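Local coordinates for dihydroxyacetone kinase (Citrobacter freundii, PDB 1UN8), which catalyses the ATP-dependent phosphorylation of dihydroxyacetone to dihydroxyacetone phosphate, working as a homodimer with divalent metal ions, at residues G444-E448 / Q449-V453; S313-K316 / A317-E321; T112-R115 / L116-L120. All blocks are in the same frame, centred on the assembly; numbering follows the deposited sequence.

Contact 1. Residues G444-E448 / Q449-V453; sequences GQKLE and QGANV. With MYY ((2R)-3-(phosphonooxy)-2-(tetradecanoyloxy)propyl palmitate), chain C.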
ATOM      1  N   GLY A 444      23.291  41.299  -0.188  1.00 51.02           N
ATOM      2  CA  GLY A 444      23.931  41.755  -1.406  1.00 52.17           C
ATOM      3  C   GLY A 444      22.908  42.236  -2.409  1.00 53.63           C
ATOM      4  O   GLY A 444      23.164  43.173  -3.158  1.00 54.63           O
ATOM      5  N   GLN A 445      21.746  41.597  -2.419  1.00 54.75           N
ATOM      6  CA  GLN A 445      20.685  41.965  -3.339  1.00 57.34           C
ATOM      7  C   GLN A 445      19.943  43.221  -2.918  1.00 58.39           C
ATOM      8  O   GLN A 445      19.455  43.972  -3.761  1.00 59.36           O
ATOM      9  CB  GLN A 445      19.704  40.807  -3.498  1.00 59.25           C
ATOM     10  CG  GLN A 445      20.103  39.858  -4.608  1.00 61.08           C
ATOM     11  CD  GLN A 445      20.132  40.558  -5.947  1.00 61.40           C
ATOM     12  OE1 GLN A 445      19.084  40.959  -6.463  1.00 60.82           O
ATOM     13  NE2 GLN A 445      21.332  40.723  -6.514  1.00 60.47           N
ATOM     14  N   LYS A 446      19.844  43.453  -1.618  1.00 59.24           N
ATOM     15  CA  LYS A 446      19.160  44.639  -1.143  1.00 59.94           C
ATOM     16  C   LYS A 446      20.029  45.834  -1.531  1.00 61.79           C
ATOM     17  O   LYS A 446      19.523  46.894  -1.897  1.00 60.35           O
ATOM     18  CB  LYS A 446      18.977  44.573   0.366  1.00 60.10           C
ATOM     19  CG  LYS A 446      18.053  45.644   0.918  1.00 61.70           C
ATOM     20  CD  LYS A 446      16.667  45.557   0.295  1.00 61.67           C
ATOM     21  CE  LYS A 446      15.726  46.575   0.917  1.00 61.91           C
ATOM     22  NZ  LYS A 446      14.389  46.596   0.260  1.00 62.71           N
ATOM     23  N   LEU A 447      21.346  45.648  -1.450  1.00 63.42           N
ATOM     24  CA  LEU A 447      22.289  46.691  -1.827  1.00 65.51           C
ATOM     25  C   LEU A 447      22.169  46.948  -3.331  1.00 68.67           C
ATOM     26  O   LEU A 447      22.227  48.097  -3.780  1.00 69.61           O
ATOM     27  CB  LEU A 447      23.728  46.266  -1.519  1.00 64.04           C
ATOM     28  CG  LEU A 447      24.208  46.257  -0.071  1.00 64.47           C
ATOM     29  CD1 LEU A 447      25.648  45.761  -0.014  1.00 63.64           C
ATOM     30  CD2 LEU A 447      24.109  47.658   0.504  1.00 63.05           C
ATOM     31  N   GLU A 448      22.006  45.877  -4.108  1.00 70.31           N
ATOM     32  CA  GLU A 448      21.893  46.010  -5.556  1.00 71.87           C
ATOM     33  C   GLU A 448      20.705  46.902  -5.900  1.00 71.51           C
ATOM     34  O   GLU A 448      20.698  47.569  -6.933  1.00 71.50           O
ATOM     35  CB  GLU A 448      21.720  44.642  -6.213  1.00 73.41           C
ATOM     36  CG  GLU A 448      22.207  44.619  -7.641  1.00 77.04           C
ATOM     37  CD  GLU A 448      23.699  44.874  -7.730  1.00 79.90           C
ATOM     38  OE1 GLU A 448      24.473  44.022  -7.238  1.00 82.08           O
ATOM     39  OE2 GLU A 448      24.099  45.924  -8.283  1.00 81.56           O
ATOM     40  N   GLN A 449      19.703  46.904  -5.030  1.00 71.11           N
ATOM     41  CA  GLN A 449      18.524  47.735  -5.226  1.00 70.86           C
ATOM     42  C   GLN A 449      18.824  49.142  -4.725  1.00 70.65           C
ATOM     43  O   GLN A 449      17.932  49.987  -4.637  1.00 71.14           O
ATOM     44  CB  GLN A 449      17.335  47.158  -4.462  1.00 71.86           C
ATOM     45  CG  GLN A 449      16.817  45.840  -5.014  1.00 74.79           C
ATOM     46  CD  GLN A 449      15.789  45.196  -4.096  1.00 76.61           C
ATOM     47  OE1 GLN A 449      14.817  45.839  -3.683  1.00 77.49           O
ATOM     48  NE2 GLN A 449      15.995  43.920  -3.772  1.00 76.21           N
ATOM     49  N   GLY A 450      20.087  49.381  -4.379  1.00 69.87           N
ATOM     50  CA  GLY A 450      20.504  50.690  -3.907  1.00 68.64           C
ATOM     51  C   GLY A 450      20.109  51.077  -2.494  1.00 67.56           C
ATOM     52  O   GLY A 450      19.741  52.223  -2.248  1.00 67.19           O
ATOM     53  N   ALA A 451      20.176  50.136  -1.559  1.00 66.91           N
ATOM     54  CA  ALA A 451      19.837  50.432  -0.171  1.00 65.34           C
ATOM     55  C   ALA A 451      21.146  50.662   0.565  1.00 64.37           C
ATOM     56  O   ALA A 451      22.210  50.296   0.066  1.00 64.18           O
ATOM     57  CB  ALA A 451      19.077  49.267   0.450  1.00 64.51           C
ATOM     58  N   ASN A 452      21.087  51.279   1.736  1.00 63.65           N
ATOM     59  CA  ASN A 452      22.313  51.504   2.484  1.00 63.32           C
ATOM     60  C   ASN A 452      22.653  50.191   3.176  1.00 62.18           C
ATOM     61  O   ASN A 452      21.799  49.317   3.302  1.00 62.40           O
ATOM     62  CB  ASN A 452      22.132  52.627   3.508  1.00 63.81           C
ATOM     63  CG  ASN A 452      21.277  52.213   4.680  1.00 64.54           C
ATOM     64  OD1 ASN A 452      21.708  51.444   5.544  1.00 65.48           O
ATOM     65  ND2 ASN A 452      20.054  52.716   4.717  1.00 64.33           N
ATOM     66  N   VAL A 453      23.897  50.061   3.622  1.00 61.57           N
ATOM     67  CA  VAL A 453      24.372  48.847   4.270  1.00 61.03           C
ATOM     68  C   VAL A 453      23.499  48.317   5.396  1.00 60.21           C
ATOM     69  O   VAL A 453      23.157  47.140   5.409  1.00 60.37           O
ATOM     70  CB  VAL A 453      25.799  49.035   4.794  1.00 60.65           C
ATOM     71  CG1 VAL A 453      26.383  47.697   5.203  1.00 60.68           C
ATOM     72  CG2 VAL A 453      26.651  49.667   3.716  1.00 63.12           C
TER
HETATM   73  C38 MYY C1551      30.809  33.388   9.268  1.00 54.89           C
HETATM   74  C37 MYY C1551      31.905  34.134   8.503  1.00 54.34           C
HETATM   75  C36 MYY C1551      31.388  35.465   7.952  1.00 54.07           C
HETATM   76  C35 MYY C1551      32.488  36.234   7.216  1.00 53.08           C
HETATM   77  C34 MYY C1551      32.001  37.622   6.786  1.00 55.95           C
HETATM   78  C33 MYY C1551      33.072  38.436   6.055  1.00 54.73           C
HETATM   79  C32 MYY C1551      32.533  39.801   5.610  1.00 55.86           C
HETATM   80  C31 MYY C1551      32.248  40.723   6.798  1.00 58.34           C
HETATM   81  C30 MYY C1551      31.336  41.910   6.461  1.00 62.77           C
HETATM   82  C29 MYY C1551      31.989  43.042   5.661  1.00 64.71           C
HETATM   83  C28 MYY C1551      31.115  44.299   5.737  1.00 67.48           C
HETATM   84  C27 MYY C1551      31.701  45.510   5.007  1.00 71.44           C
HETATM   85  C26 MYY C1551      30.988  46.814   5.383  1.00 74.84           C
HETATM   86  C25 MYY C1551      31.581  48.010   4.626  1.00 79.73           C
HETATM   87  C24 MYY C1551      31.603  49.304   5.442  1.00 84.08           C
HETATM   88  C23 MYY C1551      30.438  50.273   5.194  1.00 88.09           C
HETATM   89  O10 MYY C1551      29.350  49.868   4.782  1.00 88.68           O
HETATM   90  O8  MYY C1551      30.642  51.598   5.425  1.00 91.54           O
HETATM   91  C6  MYY C1551      29.456  52.392   5.236  1.00 96.08           C
HETATM   92  C5  MYY C1551      28.747  52.600   6.570  1.00 99.92           C
HETATM   93  C4  MYY C1551      28.627  54.096   6.906  1.00104.11           C
HETATM   94  O6  MYY C1551      29.841  54.834   6.692  1.00110.36           O
HETATM   95  P   MYY C1551      31.097  54.806   7.712  1.00112.93           P
HETATM   96  O4  MYY C1551      31.440  53.254   7.993  1.00112.74           O
HETATM   97  O3  MYY C1551      32.327  55.398   6.853  1.00112.40           O
HETATM   98  O5  MYY C1551      30.884  55.582   8.957  1.00112.35           O
HETATM   99  O7  MYY C1551      29.376  51.802   7.593  1.00 98.18           O
HETATM  100  C7  MYY C1551      28.527  51.528   8.623  1.00 94.62           C
HETATM  101  O9  MYY C1551      27.383  51.977   8.644  1.00 96.62           O
HETATM  102  C8  MYY C1551      29.050  50.669   9.781  1.00 90.22           C
HETATM  103  C9  MYY C1551      28.217  49.395   9.926  1.00 84.63           C
HETATM  104  C10 MYY C1551      29.092  48.138   9.889  1.00 80.60           C
HETATM  105  C11 MYY C1551      28.271  46.857  10.050  1.00 77.49           C
HETATM  106  C12 MYY C1551      29.165  45.622   9.931  1.00 74.38           C
HETATM  107  C13 MYY C1551      28.363  44.321  10.003  1.00 72.91           C
HETATM  108  C14 MYY C1551      29.267  43.166   9.569  1.00 71.59           C
HETATM  109  C15 MYY C1551      28.522  41.837   9.437  1.00 70.19           C
HETATM  110  C16 MYY C1551      28.415  41.090  10.767  1.00 68.53           C
HETATM  111  C17 MYY C1551      28.105  39.616  10.496  1.00 67.01           C
HETATM  112  C18 MYY C1551      28.471  38.748  11.702  1.00 66.15           C
HETATM  113  C19 MYY C1551      28.444  37.260  11.348  1.00 63.64           C
HETATM  114  C20 MYY C1551      28.993  36.408  12.496  1.00 62.52           C
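Helix 430-448 ends here in a Schellman motif: Gly-450, at positive phi (75°), turns the chain back so that its N donates to Leu-447 O at 2.6 Å, while Ala-451 N reaches Lys-446 O in a weaker bond of 3.3 Å. One residue earlier, Gln-449 N still makes the helical bond to Gln-445 O, and a weak second one to Lys-446 O. The methyl of Ala-451 then folds against the side of Lys-446, CB to CG 3.8 Å, the apolar contact that commonly accompanies this turn. Lys-446 holds CG anti to its backbone N (chi1 -169°) and bends at chi2; its NZ passes Gln-449 OE1 at a long 4.0 Å. On another face of the helix, Leu-447 lays CD2 beside the carbonyl of Ala-451, 3.3 Å from its O, and packs onward on Leu-413 and Phe-417 of helix 413-427. Asn-452 is the N-cap of helix 453-468, with OD1 accepting from Glu-455 N. Next to it, Val-453 CG2 faces O10 of the bound phospholipid, though the modelled approach is doubtfully short. The turn thus joins two helices: backbone bonds take up the carbonyls of Gln-445, Lys-446 and Leu-447, an asparagine side chain takes up an amide at the start of the second helix, and Val-453, also at that start, lines the lipid pocket.

Contact 2. Residues S313-K316 / A317-E321; sequences SIEK and ALLTE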
ATOM      1  N   SER A 313      -8.438 -12.905 -28.163  1.00 69.47           N
ATOM      2  CA  SER A 313      -9.247 -11.901 -27.498  1.00 69.04           C
ATOM      3  C   SER A 313      -8.698 -11.358 -26.179  1.00 68.51           C
ATOM      4  O   SER A 313      -9.208 -10.366 -25.661  1.00 69.54           O
ATOM      5  CB  SER A 313     -10.645 -12.475 -27.259  1.00 69.46           C
ATOM      6  OG  SER A 313     -11.260 -12.845 -28.478  1.00 70.52           O
ATOM      7  N   ILE A 314      -7.671 -11.996 -25.629  1.00 66.77           N
ATOM      8  CA  ILE A 314      -7.119 -11.559 -24.352  1.00 63.68           C
ATOM      9  C   ILE A 314      -6.859 -10.052 -24.292  1.00 61.62           C
ATOM     10  O   ILE A 314      -7.464  -9.350 -23.484  1.00 60.00           O
ATOM     11  CB  ILE A 314      -5.792 -12.326 -24.002  1.00 64.22           C
ATOM     12  CG1 ILE A 314      -6.096 -13.792 -23.678  1.00 62.98           C
ATOM     13  CG2 ILE A 314      -5.098 -11.673 -22.813  1.00 61.01           C
ATOM     14  CD1 ILE A 314      -6.986 -13.983 -22.479  1.00 65.28           C
ATOM     15  N   GLU A 315      -5.969  -9.559 -25.149  1.00 60.18           N
ATOM     16  CA  GLU A 315      -5.623  -8.140 -25.138  1.00 59.27           C
ATOM     17  C   GLU A 315      -6.819  -7.206 -25.292  1.00 58.18           C
ATOM     18  O   GLU A 315      -6.911  -6.190 -24.607  1.00 57.13           O
ATOM     19  CB  GLU A 315      -4.594  -7.839 -26.226  1.00 58.40           C
ATOM     20  CG  GLU A 315      -3.998  -6.454 -26.104  1.00 58.89           C
ATOM     21  CD  GLU A 315      -3.063  -6.121 -27.242  1.00 59.58           C
ATOM     22  OE1 GLU A 315      -2.282  -5.152 -27.128  1.00 59.75           O
ATOM     23  OE2 GLU A 315      -3.118  -6.829 -28.261  1.00 60.52           O
ATOM     24  N   LYS A 316      -7.725  -7.545 -26.198  1.00 58.37           N
ATOM     25  CA  LYS A 316      -8.913  -6.732 -26.426  1.00 58.34           C
ATOM     26  C   LYS A 316      -9.677  -6.605 -25.117  1.00 56.50           C
ATOM     27  O   LYS A 316     -10.062  -5.510 -24.713  1.00 55.39           O
ATOM     28  CB  LYS A 316      -9.804  -7.388 -27.488  1.00 61.22           C
ATOM     29  CG  LYS A 316     -11.098  -6.643 -27.785  1.00 63.64           C
ATOM     30  CD  LYS A 316     -12.030  -7.469 -28.676  1.00 66.61           C
ATOM     31  CE  LYS A 316     -11.405  -7.764 -30.040  1.00 69.21           C
ATOM     32  NZ  LYS A 316     -12.332  -8.464 -30.983  1.00 69.28           N
ATOM     33  N   ALA A 317      -9.871  -7.738 -24.450  1.00 54.94           N
ATOM     34  CA  ALA A 317     -10.598  -7.791 -23.188  1.00 55.40           C
ATOM     35  C   ALA A 317      -9.899  -7.090 -22.017  1.00 55.49           C
ATOM     36  O   ALA A 317     -10.559  -6.537 -21.133  1.00 55.15           O
ATOM     37  CB  ALA A 317     -10.889  -9.242 -22.828  1.00 53.54           C
ATOM     38  N   LEU A 318      -8.573  -7.120 -21.996  1.00 55.24           N
ATOM     39  CA  LEU A 318      -7.847  -6.469 -20.922  1.00 55.31           C
ATOM     40  C   LEU A 318      -8.007  -4.962 -20.989  1.00 55.19           C
ATOM     41  O   LEU A 318      -8.249  -4.308 -19.979  1.00 55.50           O
ATOM     42  CB  LEU A 318      -6.358  -6.798 -20.989  1.00 55.88           C
ATOM     43  CG  LEU A 318      -5.872  -8.158 -20.496  1.00 57.32           C
ATOM     44  CD1 LEU A 318      -4.342  -8.157 -20.489  1.00 56.66           C
ATOM     45  CD2 LEU A 318      -6.411  -8.430 -19.097  1.00 55.91           C
ATOM     46  N   LEU A 319      -7.889  -4.421 -22.193  1.00 55.19           N
ATOM     47  CA  LEU A 319      -7.966  -2.985 -22.404  1.00 55.53           C
ATOM     48  C   LEU A 319      -9.330  -2.320 -22.342  1.00 54.76           C
ATOM     49  O   LEU A 319      -9.416  -1.101 -22.390  1.00 55.20           O
ATOM     50  CB  LEU A 319      -7.301  -2.656 -23.728  1.00 56.91           C
ATOM     51  CG  LEU A 319      -5.870  -3.198 -23.802  1.00 59.17           C
ATOM     52  CD1 LEU A 319      -5.377  -3.091 -25.218  1.00 59.47           C
ATOM     53  CD2 LEU A 319      -4.957  -2.431 -22.854  1.00 58.92           C
ATOM     54  N   THR A 320     -10.393  -3.097 -22.223  1.00 55.20           N
ATOM     55  CA  THR A 320     -11.722  -2.507 -22.167  1.00 57.09           C
ATOM     56  C   THR A 320     -11.961  -1.849 -20.829  1.00 56.68           C
ATOM     57  O   THR A 320     -11.588  -2.390 -19.796  1.00 58.85           O
ATOM     58  CB  THR A 320     -12.812  -3.556 -22.394  1.00 58.49           C
ATOM     59  OG1 THR A 320     -12.739  -4.555 -21.369  1.00 59.58           O
ATOM     60  CG2 THR A 320     -12.633  -4.226 -23.747  1.00 59.01           C
ATOM     61  N   GLU A 321     -12.579  -0.677 -20.839  1.00 56.72           N
ATOM     62  CA  GLU A 321     -12.858   0.007 -19.586  1.00 56.42           C
ATOM     63  C   GLU A 321     -13.935  -0.766 -18.845  1.00 54.06           C
ATOM     64  O   GLU A 321     -14.810  -1.375 -19.462  1.00 53.20           O
ATOM     65  CB  GLU A 321     -13.359   1.430 -19.839  1.00 59.15           C
ATOM     66  CG  GLU A 321     -12.435   2.290 -20.680  1.00 65.02           C
ATOM     67  CD  GLU A 321     -12.960   3.713 -20.849  1.00 69.01           C
ATOM     68  OE1 GLU A 321     -14.131   3.882 -21.268  1.00 70.88           O
ATOM     69  OE2 GLU A 321     -12.198   4.664 -20.567  1.00 70.55           O
TER
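Glu-315 and Leu-319, one helical turn apart, cross at an angle, the aliphatic stem of the glutamate lying over one branch of the leucine: Glu-315 CG sits 3.7 Å from Leu-319 CD1. The same leucine leans back on the backbone, with CG 3.3 Å from Glu-315 O, the carbonyl that also accepts Leu-319 N. The glutamate chain is stretched out, CG anti to the backbone N (chi1 -169°) and extended beyond it, which carries the carboxylate past the leucine to bond through OE1 with Trp-287 NE1. A second pair faces inward. Ile-314 meets Leu-318 through CG2 and CG at 4.3 Å, and both also pack on Ile-308 of strand 301-309. On the other flank of Ile-314, Ala-317 lays its methyl 3.5 Å from Ser-313 O and packs on Ile-161 of helix 155-167. The helical bonds are nearly straight where Ala-317 N meets Ser-313 O at 3.0 Å, with 167° at the hydrogen. Thr-320 follows the last turn and bonds back to it. Its OG1 stands between the backbone N and the carbonyl carbon (chi1 61°), from where it donates to Ala-317 O at 3.0 Å, coming in above the carbonyl plane; the methyl CG2 is thereby turned to Lys-316 O. Lys-160 NZ binds Ala-317 O and Thr-320 O as well, bringing a positive group to the carboxyl end of the helix, where it would probably complement the helix dipole. This is a short amphipathic helix on an alpha/beta domain: following strand 301-309 of the mixed sheet, it sets one face on that strand and on helices 155-167 and 172-184, within the Dak1 region.

Contact 3. Residues T112-R115 / L116-L120; sequences TGDR and LNFGL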
ATOM      1  N   THR A 112      -8.621 -25.809  -1.361  1.00 42.35           N
ATOM      2  CA  THR A 112      -9.630 -26.783  -0.954  1.00 43.19           C
ATOM      3  C   THR A 112     -10.911 -26.171  -0.396  1.00 41.71           C
ATOM      4  O   THR A 112     -12.004 -26.462  -0.871  1.00 41.22           O
ATOM      5  CB  THR A 112      -9.069 -27.742   0.094  1.00 44.03           C
ATOM      6  OG1 THR A 112      -7.882 -28.344  -0.421  1.00 47.36           O
ATOM      7  CG2 THR A 112     -10.083 -28.840   0.415  1.00 44.28           C
ATOM      8  N   GLY A 113     -10.772 -25.338   0.625  1.00 41.43           N
ATOM      9  CA  GLY A 113     -11.937 -24.715   1.233  1.00 40.86           C
ATOM     10  C   GLY A 113     -12.881 -24.078   0.226  1.00 40.26           C
ATOM     11  O   GLY A 113     -14.088 -24.283   0.284  1.00 39.58           O
ATOM     12  N   ASP A 114     -12.339 -23.303  -0.703  1.00 40.08           N
ATOM     13  CA  ASP A 114     -13.167 -22.656  -1.703  1.00 42.00           C
ATOM     14  C   ASP A 114     -13.727 -23.635  -2.721  1.00 43.35           C
ATOM     15  O   ASP A 114     -14.892 -23.542  -3.100  1.00 44.81           O
ATOM     16  CB  ASP A 114     -12.382 -21.567  -2.429  1.00 42.13           C
ATOM     17  CG  ASP A 114     -12.046 -20.410  -1.533  1.00 42.68           C
ATOM     18  OD1 ASP A 114     -12.663 -20.329  -0.447  1.00 43.60           O
ATOM     19  OD2 ASP A 114     -11.176 -19.588  -1.907  1.00 42.21           O
ATOM     20  N   ARG A 115     -12.895 -24.570  -3.162  1.00 43.39           N
ATOM     21  CA  ARG A 115     -13.318 -25.558  -4.138  1.00 43.73           C
ATOM     22  C   ARG A 115     -14.462 -26.394  -3.587  1.00 44.49           C
ATOM     23  O   ARG A 115     -15.461 -26.617  -4.265  1.00 44.58           O
ATOM     24  CB  ARG A 115     -12.139 -26.459  -4.510  1.00 44.29           C
ATOM     25  CG  ARG A 115     -11.017 -25.712  -5.224  1.00 43.99           C
ATOM     26  CD  ARG A 115      -9.822 -26.596  -5.519  1.00 42.90           C
ATOM     27  NE  ARG A 115     -10.188 -27.870  -6.131  1.00 42.34           N
ATOM     28  CZ  ARG A 115      -9.426 -28.515  -7.009  1.00 43.57           C
ATOM     29  NH1 ARG A 115      -8.258 -28.006  -7.388  1.00 43.59           N
ATOM     30  NH2 ARG A 115      -9.823 -29.671  -7.510  1.00 42.80           N
ATOM     31  N   LEU A 116     -14.324 -26.846  -2.352  1.00 44.37           N
ATOM     32  CA  LEU A 116     -15.363 -27.655  -1.745  1.00 43.61           C
ATOM     33  C   LEU A 116     -16.631 -26.862  -1.432  1.00 43.30           C
ATOM     34  O   LEU A 116     -17.736 -27.354  -1.637  1.00 43.80           O
ATOM     35  CB  LEU A 116     -14.845 -28.314  -0.465  1.00 41.15           C
ATOM     36  CG  LEU A 116     -13.690 -29.297  -0.639  1.00 41.93           C
ATOM     37  CD1 LEU A 116     -13.393 -29.960   0.692  1.00 41.34           C
ATOM     38  CD2 LEU A 116     -14.047 -30.347  -1.681  1.00 39.78           C
ATOM     39  N   ASN A 117     -16.488 -25.637  -0.940  1.00 43.13           N
ATOM     40  CA  ASN A 117     -17.673 -24.866  -0.598  1.00 42.53           C
ATOM     41  C   ASN A 117     -18.405 -24.268  -1.777  1.00 42.59           C
ATOM     42  O   ASN A 117     -19.629 -24.284  -1.803  1.00 42.91           O
ATOM     43  CB  ASN A 117     -17.346 -23.789   0.426  1.00 41.18           C
ATOM     44  CG  ASN A 117     -17.350 -24.332   1.835  1.00 42.04           C
ATOM     45  OD1 ASN A 117     -17.368 -25.549   2.051  1.00 43.44           O
ATOM     46  ND2 ASN A 117     -17.330 -23.429   2.811  1.00 38.58           N
ATOM     47  N   PHE A 118     -17.678 -23.732  -2.749  1.00 42.77           N
ATOM     48  CA  PHE A 118     -18.346 -23.188  -3.919  1.00 43.62           C
ATOM     49  C   PHE A 118     -18.894 -24.387  -4.689  1.00 44.67           C
ATOM     50  O   PHE A 118     -19.937 -24.299  -5.327  1.00 45.97           O
ATOM     51  CB  PHE A 118     -17.375 -22.412  -4.813  1.00 43.33           C
ATOM     52  CG  PHE A 118     -17.077 -21.020  -4.342  1.00 43.85           C
ATOM     53  CD1 PHE A 118     -16.240 -20.797  -3.257  1.00 44.95           C
ATOM     54  CD2 PHE A 118     -17.626 -19.925  -4.998  1.00 45.11           C
ATOM     55  CE1 PHE A 118     -15.953 -19.502  -2.833  1.00 44.15           C
ATOM     56  CE2 PHE A 118     -17.346 -18.627  -4.584  1.00 44.58           C
ATOM     57  CZ  PHE A 118     -16.509 -18.414  -3.501  1.00 45.17           C
ATOM     58  N   GLY A 119     -18.184 -25.510  -4.614  1.00 44.49           N
ATOM     59  CA  GLY A 119     -18.603 -26.713  -5.309  1.00 45.77           C
ATOM     60  C   GLY A 119     -19.933 -27.265  -4.818  1.00 46.44           C
ATOM     61  O   GLY A 119     -20.846 -27.482  -5.615  1.00 46.92           O
ATOM     62  N   LEU A 120     -20.058 -27.513  -3.518  1.00 46.11           N
ATOM     63  CA  LEU A 120     -21.321 -28.020  -3.010  1.00 46.93           C
ATOM     64  C   LEU A 120     -22.408 -26.995  -3.343  1.00 48.17           C
ATOM     65  O   LEU A 120     -23.554 -27.358  -3.604  1.00 48.57           O
ATOM     66  CB  LEU A 120     -21.259 -28.243  -1.501  1.00 44.56           C
ATOM     67  CG  LEU A 120     -22.557 -28.752  -0.858  1.00 44.78           C
ATOM     68  CD1 LEU A 120     -23.169 -29.870  -1.695  1.00 43.61           C
ATOM     69  CD2 LEU A 120     -22.261 -29.245   0.556  1.00 42.97           C
TER
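Asp-114 and Phe-118 form the close-packed face of this first part of helix 112-127, lying side by side and pointing the same way, with the carboxylate and ring planes 74° apart. Asp-114 CB is 4.0 Å from Phe-118 CD1, and Asp-114 O comes up to the ring edge, near its plane, 3.1 Å from CD1. The ring is swung back toward that carbonyl with CG beside the backbone N (chi1 -80°), and it packs on Val-108, Val-91 and Pro-86. Asp-114, a substrate-binding residue, is probably oriented by Ser-85, whose OG bonds to its OD1, and Lys-109 of the same site lies close by. Thr-112 is the open side. Its CG2 runs alongside Leu-116, 3.5 Å from CD1, but the threonine is exposed, and the leucine is covered from beyond by Ser-431 of the second subunit. Between these faces run the helical i to i+4 bonds: Leu-116 N to Thr-112 O at 2.8 Å is almost linear, whereas Gly-119 N meets Arg-115 O at 3.0 Å from above the carbonyl plane. The bent Arg-115 chain reaches out of the turn, where NH1 bonds to Asn-110 OD1 and NE to Tyr-467 O of the second subunit. Asn-117 packs on Val-434 of that subunit while its ND2 holds Pro-86 O. Chemically, the turn divides its work: an apolar ring fixes it to its beta-alpha-beta unit, a carboxylate serves the substrate site, and Arg-115 ties the turn to the second subunit, where Leu-116 packs on the ATP-binding Ser-431.

In the fold
The three contacts follow one another along the chain in the order 3, 2, 1. Contacts 2 and 3 share the Dak1 region, their nearest atoms about 21 Å apart; contact 1 belongs to the helical DhaL barrel, its nearest atoms about 67 Å from those of contact 3 within the chain. The dimer narrows that divide: Gln-445 packs on Arg-127 of the second subunit, at the far end of helix 112-127, while contact 3 meets helix 430-448 of the second subunit. Contact 3 is buried and polar toward its substrate site, contact 2 partly buried, with an apolar inner face and polar outer groups, contact 1 a surface turn. Contact 1 ends a helix in a glycine turn, contact 2 spans a short one, contact 3 begins one.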